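Local coordinates for catalase-3 (Neurospora crassa, PDB 4AJ9) that breaks down hydrogen peroxide into water and oxygen with a haem cofactor, protecting cells from its toxic effects, at the interface of chains A and B and the interface of chains A and C. Numbering follows the deposited sequence. Chains: chain A/B/C, Catalase-3.

Contact 1: the interface of chains A and B. Residues chain A 130-132, 332, 366, 373, 375-377; chain B 19-24.
The phenyl ring of B:Phe22 is sandwiched. Over the centre of one face stands the hydroxyl OG1 of B:Thr20 from its own chain, and over the centre of the other CD2 of A:His332, whose side chain crosses that of B:Phe22 obliquely. In the plane of that imidazole, at its edge, lies OE2 of the A:Glu366 carboxylate, to which NE2 of A:His332 donates on the syn lone pair at 2.6 Å, fixing the rotation of the histidine ring. A:Glu366 lies side by side with B:Phe22, pointing the same way, OE2 3.6 Å from B:Phe22 CB. The B:Phe22 ring is set by chi1 57°, the crowded position between backbone N and carbonyl carbon. An alanine in place of B:Phe22 would remove the sandwiched ring and would probably leave A:His332 poorly packed and the loop less firmly seated. The loop's turn is braced internally: B:Thr20 OG1 donates to B:Gly23 O at 2.7 Å and accepts from B:Phe22 N. Across the interface, A:Asn132 N donates to B:Phe22 O at 2.8 Å, almost straight (175° at H) and nearly along the C=O axis. Water 1 joins A:Ser375 OG and A:Gly376 O to B:Gly24 N, the last at 2.7 Å. A:Pro373 lies against the B:Phe22-B:Gly23 peptide, and A:Val377 crosses B:Thr19 at about a right angle. The site anchors the N-terminal loop of one subunit against strand 131-138 and the 373-377 loop of its two-fold partner, helping to hold the catalase tetramer together.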
# COMPACT_ATOMS: atom_id res chain seq x y z
N GLU A 130 -5.40 26.77 17.26
CA GLU A 130 -4.83 25.76 18.16
C GLU A 130 -5.05 24.31 17.70
O GLU A 130 -5.18 23.40 18.52
CB GLU A 130 -5.31 25.97 19.61
CG GLU A 130 -4.82 27.30 20.16
CD GLU A 130 -5.15 27.53 21.63
OE1 GLU A 130 -5.91 26.73 22.22
OE2 GLU A 130 -4.63 28.52 22.18
N GLY A 131 -5.09 24.11 16.38
CA GLY A 131 -5.13 22.78 15.81
C GLY A 131 -6.49 22.48 15.19
O GLY A 131 -7.44 23.23 15.36
N ASN A 132 -6.57 21.38 14.45
CA ASN A 132 -7.83 21.01 13.82
C ASN A 132 -8.77 20.38 14.84
O ASN A 132 -8.41 19.44 15.54
CB ASN A 132 -7.61 20.06 12.63
CG ASN A 132 -6.87 20.72 11.48
OD1 ASN A 132 -6.88 21.95 11.33
ND2 ASN A 132 -6.21 19.90 10.66
N HIS A 332 -9.67 14.29 16.58
CA HIS A 332 -9.15 15.63 16.32
C HIS A 332 -9.75 16.58 17.35
O HIS A 332 -10.79 17.19 17.12
CB HIS A 332 -9.48 16.10 14.89
CG HIS A 332 -8.58 15.52 13.84
ND1 HIS A 332 -8.92 15.50 12.50
CD2 HIS A 332 -7.35 14.96 13.93
CE1 HIS A 332 -7.94 14.95 11.81
NE2 HIS A 332 -6.98 14.60 12.65
N GLU A 366 -2.09 13.47 7.20
CA GLU A 366 -2.32 14.79 7.79
C GLU A 366 -1.56 15.89 7.03
O GLU A 366 -1.80 17.06 7.27
CB GLU A 366 -1.95 14.86 9.28
CG GLU A 366 -2.71 13.91 10.22
CD GLU A 366 -4.17 14.27 10.46
OE1 GLU A 366 -4.82 14.80 9.54
OE2 GLU A 366 -4.68 13.96 11.58
N PRO A 373 -3.35 21.46 9.31
CA PRO A 373 -3.84 22.54 10.17
C PRO A 373 -3.25 23.86 9.71
O PRO A 373 -2.30 23.86 8.91
CB PRO A 373 -3.28 22.18 11.54
CG PRO A 373 -2.01 21.45 11.24
CD PRO A 373 -2.26 20.70 9.95
N SER A 375 -2.17 25.95 12.09
CA SER A 375 -1.52 26.39 13.33
C SER A 375 -0.12 25.84 13.64
O SER A 375 0.40 26.06 14.73
CB SER A 375 -2.40 26.07 14.53
OG SER A 375 -2.61 24.67 14.58
N GLY A 376 0.49 25.12 12.71
CA GLY A 376 1.88 24.75 12.89
C GLY A 376 2.06 23.37 13.50
O GLY A 376 1.38 23.02 14.46
N VAL A 377 2.97 22.59 12.93
CA VAL A 377 3.23 21.24 13.42
C VAL A 377 4.69 21.09 13.79
O VAL A 377 5.57 21.24 12.94
CB VAL A 377 2.85 20.17 12.36
CG1 VAL A 377 3.39 18.79 12.78
CG2 VAL A 377 1.35 20.15 12.16
N THR B 19 3.51 19.35 19.22
CA THR B 19 2.13 19.28 18.73
C THR B 19 1.79 17.91 18.15
O THR B 19 2.68 17.13 17.86
CB THR B 19 1.85 20.30 17.60
OG1 THR B 19 2.46 19.85 16.38
CG2 THR B 19 2.39 21.67 17.96
N THR B 20 0.51 17.66 17.94
CA THR B 20 0.12 16.51 17.14
C THR B 20 0.39 16.82 15.67
O THR B 20 0.78 17.94 15.33
CB THR B 20 -1.37 16.21 17.27
OG1 THR B 20 -2.11 17.16 16.49
CG2 THR B 20 -1.79 16.26 18.74
N ASP B 21 0.16 15.84 14.80
CA ASP B 21 0.27 16.07 13.36
C ASP B 21 -0.89 16.88 12.79
O ASP B 21 -0.83 17.31 11.64
CB ASP B 21 0.42 14.74 12.61
CG ASP B 21 1.81 14.13 12.75
OD1 ASP B 21 2.76 14.88 13.04
OD2 ASP B 21 1.95 12.90 12.60
N PHE B 22 -1.94 17.10 13.58
CA PHE B 22 -3.06 17.92 13.14
C PHE B 22 -3.16 19.21 13.93
O PHE B 22 -4.21 19.85 13.98
CB PHE B 22 -4.38 17.15 13.20
CG PHE B 22 -4.71 16.61 14.56
CD1 PHE B 22 -4.23 15.37 14.96
CD2 PHE B 22 -5.50 17.34 15.44
CE1 PHE B 22 -4.54 14.87 16.22
CE2 PHE B 22 -5.82 16.85 16.69
CZ PHE B 22 -5.34 15.61 17.08
N GLY B 23 -2.04 19.61 14.53
CA GLY B 23 -2.00 20.86 15.28
C GLY B 23 -2.49 20.67 16.70
O GLY B 23 -3.07 19.64 17.06
N GLY B 24 -2.26 21.70 17.51
CA GLY B 24 -2.62 21.66 18.91
C GLY B 24 -1.40 21.25 19.72
O GLY B 24 -0.78 20.23 19.44
O HOH W 1 -0.83 23.51 16.14

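Contact 2: the interface of chains A and C. Residues chain A 469, 477, 497-500; chain C 568-569, 576, 607.
A main-chain hydrogen bond crosses here: C:Leu569 N donates to A:Ala498 O at 2.9 Å, fairly straight (162° at H). The amide comes from above the carbonyl plane, so no lone pair is addressed squarely. The acceptor sits in the last turn of helix 489-499, where the helix end would probably make the carbonyl a better acceptor. Water supplies a second polar link: water 2 is shared by A:Ser469 OG at 2.9 Å and C:Thr576 N at 3.0 Å, the latter nearly straight (171° at H). The two hydroxyls do not bond directly, OG of A:Ser469 and OG1 of C:Thr576 being 3.8 Å apart. Van der Waals packing surrounds these links. A:Val497 O touches C:Tyr568 CB at 3.2 Å; the phenol ring, turned out by chi1 59° into the crowded position between backbone N and carbonyl carbon, keeps its CG and CD1 beside the same oxygen. C:Tyr568 CB also packs on A:Ala498 CA at 3.7 Å. C:Leu569 lays CB and CG against A:Ala498 O and points CD1 between the A:Ser469 backbone and the tip of A:Lys477, which crosses it at about a right angle with NZ 4.0 Å from CD1. A:Val497 meets C:Leu607 through CG1, held anti to its backbone N, 3.9 Å from CD2. The patch docks the C-terminal domain characteristic of long catalases in one subunit onto a helix end of its two-fold mate, reinforcing the tetramer.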
# COMPACT_ATOMS: atom_id res chain seq x y z
N SER A 469 -41.73 -5.04 4.19
CA SER A 469 -42.37 -5.89 3.19
C SER A 469 -41.32 -6.51 2.27
O SER A 469 -41.61 -7.45 1.53
CB SER A 469 -43.42 -5.13 2.39
OG SER A 469 -42.83 -4.32 1.38
N LYS A 477 -39.77 -10.80 10.22
CA LYS A 477 -40.88 -9.86 10.22
C LYS A 477 -41.62 -9.90 11.55
O LYS A 477 -41.94 -8.86 12.12
CB LYS A 477 -41.84 -10.12 9.05
CG LYS A 477 -41.31 -9.65 7.70
CD LYS A 477 -42.30 -9.85 6.56
CE LYS A 477 -42.27 -11.28 6.02
NZ LYS A 477 -42.98 -11.39 4.70
N VAL A 497 -50.50 -4.65 9.28
CA VAL A 497 -51.44 -4.68 8.17
C VAL A 497 -50.74 -4.97 6.85
O VAL A 497 -51.13 -5.88 6.13
CB VAL A 497 -52.19 -3.34 8.03
CG1 VAL A 497 -52.96 -3.32 6.72
CG2 VAL A 497 -53.13 -3.13 9.21
N ALA A 498 -49.72 -4.18 6.55
CA ALA A 498 -48.97 -4.30 5.30
C ALA A 498 -48.33 -5.67 5.14
O ALA A 498 -48.22 -6.21 4.03
CB ALA A 498 -47.91 -3.22 5.23
N LEU A 499 -47.91 -6.25 6.26
CA LEU A 499 -47.18 -7.51 6.24
C LEU A 499 -48.10 -8.72 6.31
O LEU A 499 -47.64 -9.86 6.28
CB LEU A 499 -46.19 -7.55 7.41
CG LEU A 499 -45.23 -6.37 7.47
CD1 LEU A 499 -44.17 -6.61 8.54
CD2 LEU A 499 -44.60 -6.17 6.09
N GLY A 500 -49.40 -8.47 6.42
CA GLY A 500 -50.38 -9.55 6.49
C GLY A 500 -50.20 -10.43 7.71
O GLY A 500 -50.43 -11.64 7.66
N TYR C 568 -51.65 -5.40 0.54
CA TYR C 568 -50.79 -5.91 1.60
C TYR C 568 -50.41 -7.36 1.33
O TYR C 568 -50.91 -7.98 0.39
CB TYR C 568 -51.43 -5.73 2.99
CG TYR C 568 -52.78 -6.42 3.19
CD1 TYR C 568 -52.85 -7.75 3.59
CD2 TYR C 568 -53.97 -5.73 3.01
CE1 TYR C 568 -54.08 -8.38 3.78
CE2 TYR C 568 -55.20 -6.35 3.20
CZ TYR C 568 -55.25 -7.67 3.59
OH TYR C 568 -56.48 -8.27 3.78
N LEU C 569 -49.53 -7.91 2.15
CA LEU C 569 -49.05 -9.26 1.90
C LEU C 569 -50.01 -10.34 2.40
O LEU C 569 -49.71 -11.05 3.35
CB LEU C 569 -47.66 -9.47 2.50
CG LEU C 569 -46.56 -8.58 1.93
CD1 LEU C 569 -45.27 -8.84 2.70
CD2 LEU C 569 -46.35 -8.78 0.41
N THR C 576 -46.27 -5.88 -2.25
CA THR C 576 -47.25 -4.81 -2.08
C THR C 576 -47.16 -3.77 -3.17
O THR C 576 -46.09 -3.60 -3.79
CB THR C 576 -47.05 -4.09 -0.74
OG1 THR C 576 -45.79 -3.39 -0.76
CG2 THR C 576 -47.08 -5.09 0.40
N LEU C 607 -52.00 2.54 2.28
CA LEU C 607 -51.04 1.44 2.08
C LEU C 607 -50.13 1.61 0.86
O LEU C 607 -49.17 0.86 0.70
CB LEU C 607 -51.76 0.10 2.01
CG LEU C 607 -52.34 -0.40 3.33
CD1 LEU C 607 -53.25 -1.60 3.08
CD2 LEU C 607 -51.22 -0.75 4.30
O HOH W 2 -43.60 -5.99 -0.87

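Contact 3: the interface of chains A and C. Residues chain A 28-31, 33, 46-47, 50-51; chain C 147-150, 432-434.
Charged and polar groups converge on the carboxylate of C:Asp147, set anti to its backbone N. A:Lys33 reaches it tip to tip, a salt bridge of 2.8 Å from NZ to OD2, nearly along the C-O axis; A:Ser31 N binds the same oxygen from above the plane. OD1 takes A:Ser31 OG on its syn lone pair at 2.6 Å and C:Ile149 N on its anti one, so both oxygens are doubly gripped. The bend at chi4 (71°) also lets A:Lys33 NZ reach the carbonyl of the poorly ordered C:Glu433 and that of A:Ser31. A:Lys50, extended beyond CG, donates from NZ to C:Ile149 O at 2.7 Å while salt-bridged to A:Glu28 OE2. C:Arg150 NE gives A:Gln29 O an in-plane bond of 2.7 Å, and its NH2 stands over one face of A:Phe30, offset toward the rim, 3.5 Å from the centroid, with the guanidinium 80° to the ring (cation-pi). Water 3 joins C:Arg432 NE to A:Phe30 O. In the apolar part, C:Ile149 sets CG2 against the A:Gln29 backbone, and its CB lies 3.7 Å from A:Phe47 CD1. The site clamps the N-terminal segment and helix 45-55 of one subunit to its neighbour within the catalase tetramer.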
# COMPACT_ATOMS: atom_id res chain seq x y z
N GLU A 28 1.32 13.54 -26.36
CA GLU A 28 0.91 12.28 -25.73
C GLU A 28 -0.40 11.76 -26.28
O GLU A 28 -1.25 11.24 -25.53
CB GLU A 28 0.90 12.40 -24.20
CG GLU A 28 0.35 13.71 -23.66
CD GLU A 28 -1.14 13.86 -23.88
OE1 GLU A 28 -1.55 14.30 -24.98
OE2 GLU A 28 -1.90 13.55 -22.95
N GLN A 29 -0.55 11.89 -27.59
CA GLN A 29 -1.73 11.43 -28.29
C GLN A 29 -1.44 10.23 -29.22
O GLN A 29 -2.35 9.65 -29.81
CB GLN A 29 -2.38 12.60 -29.05
CG GLN A 29 -3.03 13.64 -28.12
CD GLN A 29 -4.19 13.03 -27.33
OE1 GLN A 29 -5.10 12.43 -27.91
NE2 GLN A 29 -4.14 13.16 -26.01
N PHE A 30 -0.16 9.86 -29.35
CA PHE A 30 0.21 8.70 -30.16
C PHE A 30 1.24 7.85 -29.43
O PHE A 30 2.23 8.37 -28.94
CB PHE A 30 0.82 9.15 -31.50
CG PHE A 30 -0.11 9.96 -32.34
CD1 PHE A 30 -0.15 11.34 -32.22
CD2 PHE A 30 -0.93 9.36 -33.27
CE1 PHE A 30 -1.01 12.10 -33.01
CE2 PHE A 30 -1.79 10.10 -34.06
CZ PHE A 30 -1.83 11.48 -33.92
N SER A 31 1.00 6.53 -29.38
CA SER A 31 2.01 5.61 -28.88
C SER A 31 3.16 5.54 -29.87
O SER A 31 2.94 5.66 -31.07
CB SER A 31 1.43 4.20 -28.72
OG SER A 31 0.39 4.18 -27.76
N LYS A 33 5.60 3.48 -32.05
CA LYS A 33 5.44 2.19 -32.71
C LYS A 33 6.62 1.82 -33.62
O LYS A 33 7.26 2.69 -34.21
CB LYS A 33 4.14 2.19 -33.53
CG LYS A 33 2.89 2.64 -32.76
CD LYS A 33 1.71 2.92 -33.71
CE LYS A 33 0.49 3.47 -32.96
NZ LYS A 33 0.67 4.88 -32.47
N ILE A 46 6.62 8.00 -22.41
CA ILE A 46 5.53 8.95 -22.34
C ILE A 46 4.23 8.19 -22.13
O ILE A 46 3.41 8.56 -21.29
CB ILE A 46 5.46 9.82 -23.62
CG1 ILE A 46 6.65 10.78 -23.68
CG2 ILE A 46 4.12 10.59 -23.70
CD1 ILE A 46 6.84 11.42 -25.05
N PHE A 47 4.04 7.12 -22.89
CA PHE A 47 2.84 6.33 -22.75
C PHE A 47 2.73 5.77 -21.33
O PHE A 47 1.69 5.92 -20.68
CB PHE A 47 2.80 5.19 -23.76
CG PHE A 47 1.75 4.16 -23.46
CD1 PHE A 47 0.44 4.36 -23.87
CD2 PHE A 47 2.06 3.03 -22.72
CE1 PHE A 47 -0.54 3.43 -23.56
CE2 PHE A 47 1.07 2.09 -22.42
CZ PHE A 47 -0.22 2.29 -22.84
N LYS A 50 2.02 8.30 -18.40
CA LYS A 50 0.64 8.78 -18.47
C LYS A 50 -0.36 7.71 -18.03
O LYS A 50 -1.26 7.98 -17.23
CB LYS A 50 0.30 9.26 -19.89
CG LYS A 50 -1.16 9.63 -20.08
CD LYS A 50 -1.43 10.14 -21.50
CE LYS A 50 -2.87 10.59 -21.66
NZ LYS A 50 -3.17 10.97 -23.06
N LEU A 51 -0.22 6.49 -18.56
CA LEU A 51 -1.15 5.42 -18.23
C LEU A 51 -0.95 4.90 -16.81
O LEU A 51 -1.91 4.50 -16.15
CB LEU A 51 -1.07 4.27 -19.25
CG LEU A 51 -2.12 4.34 -20.37
CD1 LEU A 51 -3.54 4.16 -19.83
CD2 LEU A 51 -2.01 5.65 -21.15
N ASP C 147 -5.98 4.62 -30.23
CA ASP C 147 -4.65 4.47 -29.63
C ASP C 147 -4.81 4.53 -28.11
O ASP C 147 -5.45 5.45 -27.58
CB ASP C 147 -3.71 5.58 -30.14
CG ASP C 147 -2.24 5.36 -29.74
OD1 ASP C 147 -1.95 5.03 -28.57
OD2 ASP C 147 -1.36 5.56 -30.61
N ALA C 148 -4.26 3.53 -27.43
CA ALA C 148 -4.42 3.36 -25.98
C ALA C 148 -3.96 4.55 -25.14
O ALA C 148 -4.47 4.78 -24.04
CB ALA C 148 -3.73 2.08 -25.52
N ILE C 149 -3.00 5.31 -25.66
CA ILE C 149 -2.51 6.49 -24.95
C ILE C 149 -3.61 7.55 -24.77
O ILE C 149 -3.48 8.47 -23.96
CB ILE C 149 -1.28 7.09 -25.69
CG1 ILE C 149 -0.46 7.98 -24.76
CG2 ILE C 149 -1.72 7.87 -26.91
CD1 ILE C 149 0.87 8.37 -25.36
N ARG C 150 -4.72 7.41 -25.50
CA ARG C 150 -5.82 8.36 -25.37
C ARG C 150 -6.89 7.90 -24.38
O ARG C 150 -7.91 8.57 -24.20
CB ARG C 150 -6.48 8.62 -26.74
CG ARG C 150 -5.56 9.27 -27.74
CD ARG C 150 -6.10 9.19 -29.17
NE ARG C 150 -5.06 9.56 -30.13
CZ ARG C 150 -5.29 9.83 -31.41
NH1 ARG C 150 -6.51 9.75 -31.89
NH2 ARG C 150 -4.28 10.17 -32.22
N ARG C 432 5.42 8.18 -33.88
CA ARG C 432 4.29 8.48 -32.99
C ARG C 432 3.15 8.95 -33.87
O ARG C 432 2.72 10.11 -33.79
CB ARG C 432 4.66 9.55 -31.96
CG ARG C 432 5.52 9.01 -30.81
CD ARG C 432 5.72 10.02 -29.67
NE ARG C 432 6.17 9.30 -28.48
CZ ARG C 432 7.43 8.97 -28.23
NH1 ARG C 432 8.39 9.34 -29.08
NH2 ARG C 432 7.73 8.27 -27.13
N GLU C 433 2.68 8.05 -34.72
CA GLU C 433 1.61 8.36 -35.66
C GLU C 433 0.57 7.25 -35.65
O GLU C 433 0.70 6.27 -34.91
CB GLU C 433 2.19 8.56 -37.07
CG GLU C 433 3.09 9.79 -37.21
CD GLU C 433 3.85 9.84 -38.53
OE1 GLU C 433 3.64 8.94 -39.38
OE2 GLU C 433 4.67 10.76 -38.71
N LEU C 434 -0.48 7.42 -36.43
CA LEU C 434 -1.40 6.33 -36.73
C LEU C 434 -1.49 6.23 -38.23
O LEU C 434 -1.33 7.22 -38.94
CB LEU C 434 -2.79 6.60 -36.16
CG LEU C 434 -3.05 6.40 -34.68
CD1 LEU C 434 -4.43 6.97 -34.33
CD2 LEU C 434 -2.97 4.92 -34.29
O HOH W 3 3.94 8.33 -26.87

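Contact 1 joins chains A and B; contacts 2 and 3 join A and C, their centres about 59 Å apart at distant points of one two-fold interface. Contact 1 lies about 54 Å from contact 2 and 44 Å from contact 3. No residues are shared, but neighbouring N-terminal stretches serve contact 1 (B:19-24) and contact 3 (A:28-31 with A:Lys33); by symmetry this region of every subunit is held by two different partners. Strand 131-138 links contact 1 to A:Asn138, the distal asparagine. The centres of contacts 1, 2 and 3 lie about 23, 30 and 36 Å from A:His65, so all probably support assembly rather than touch substrate.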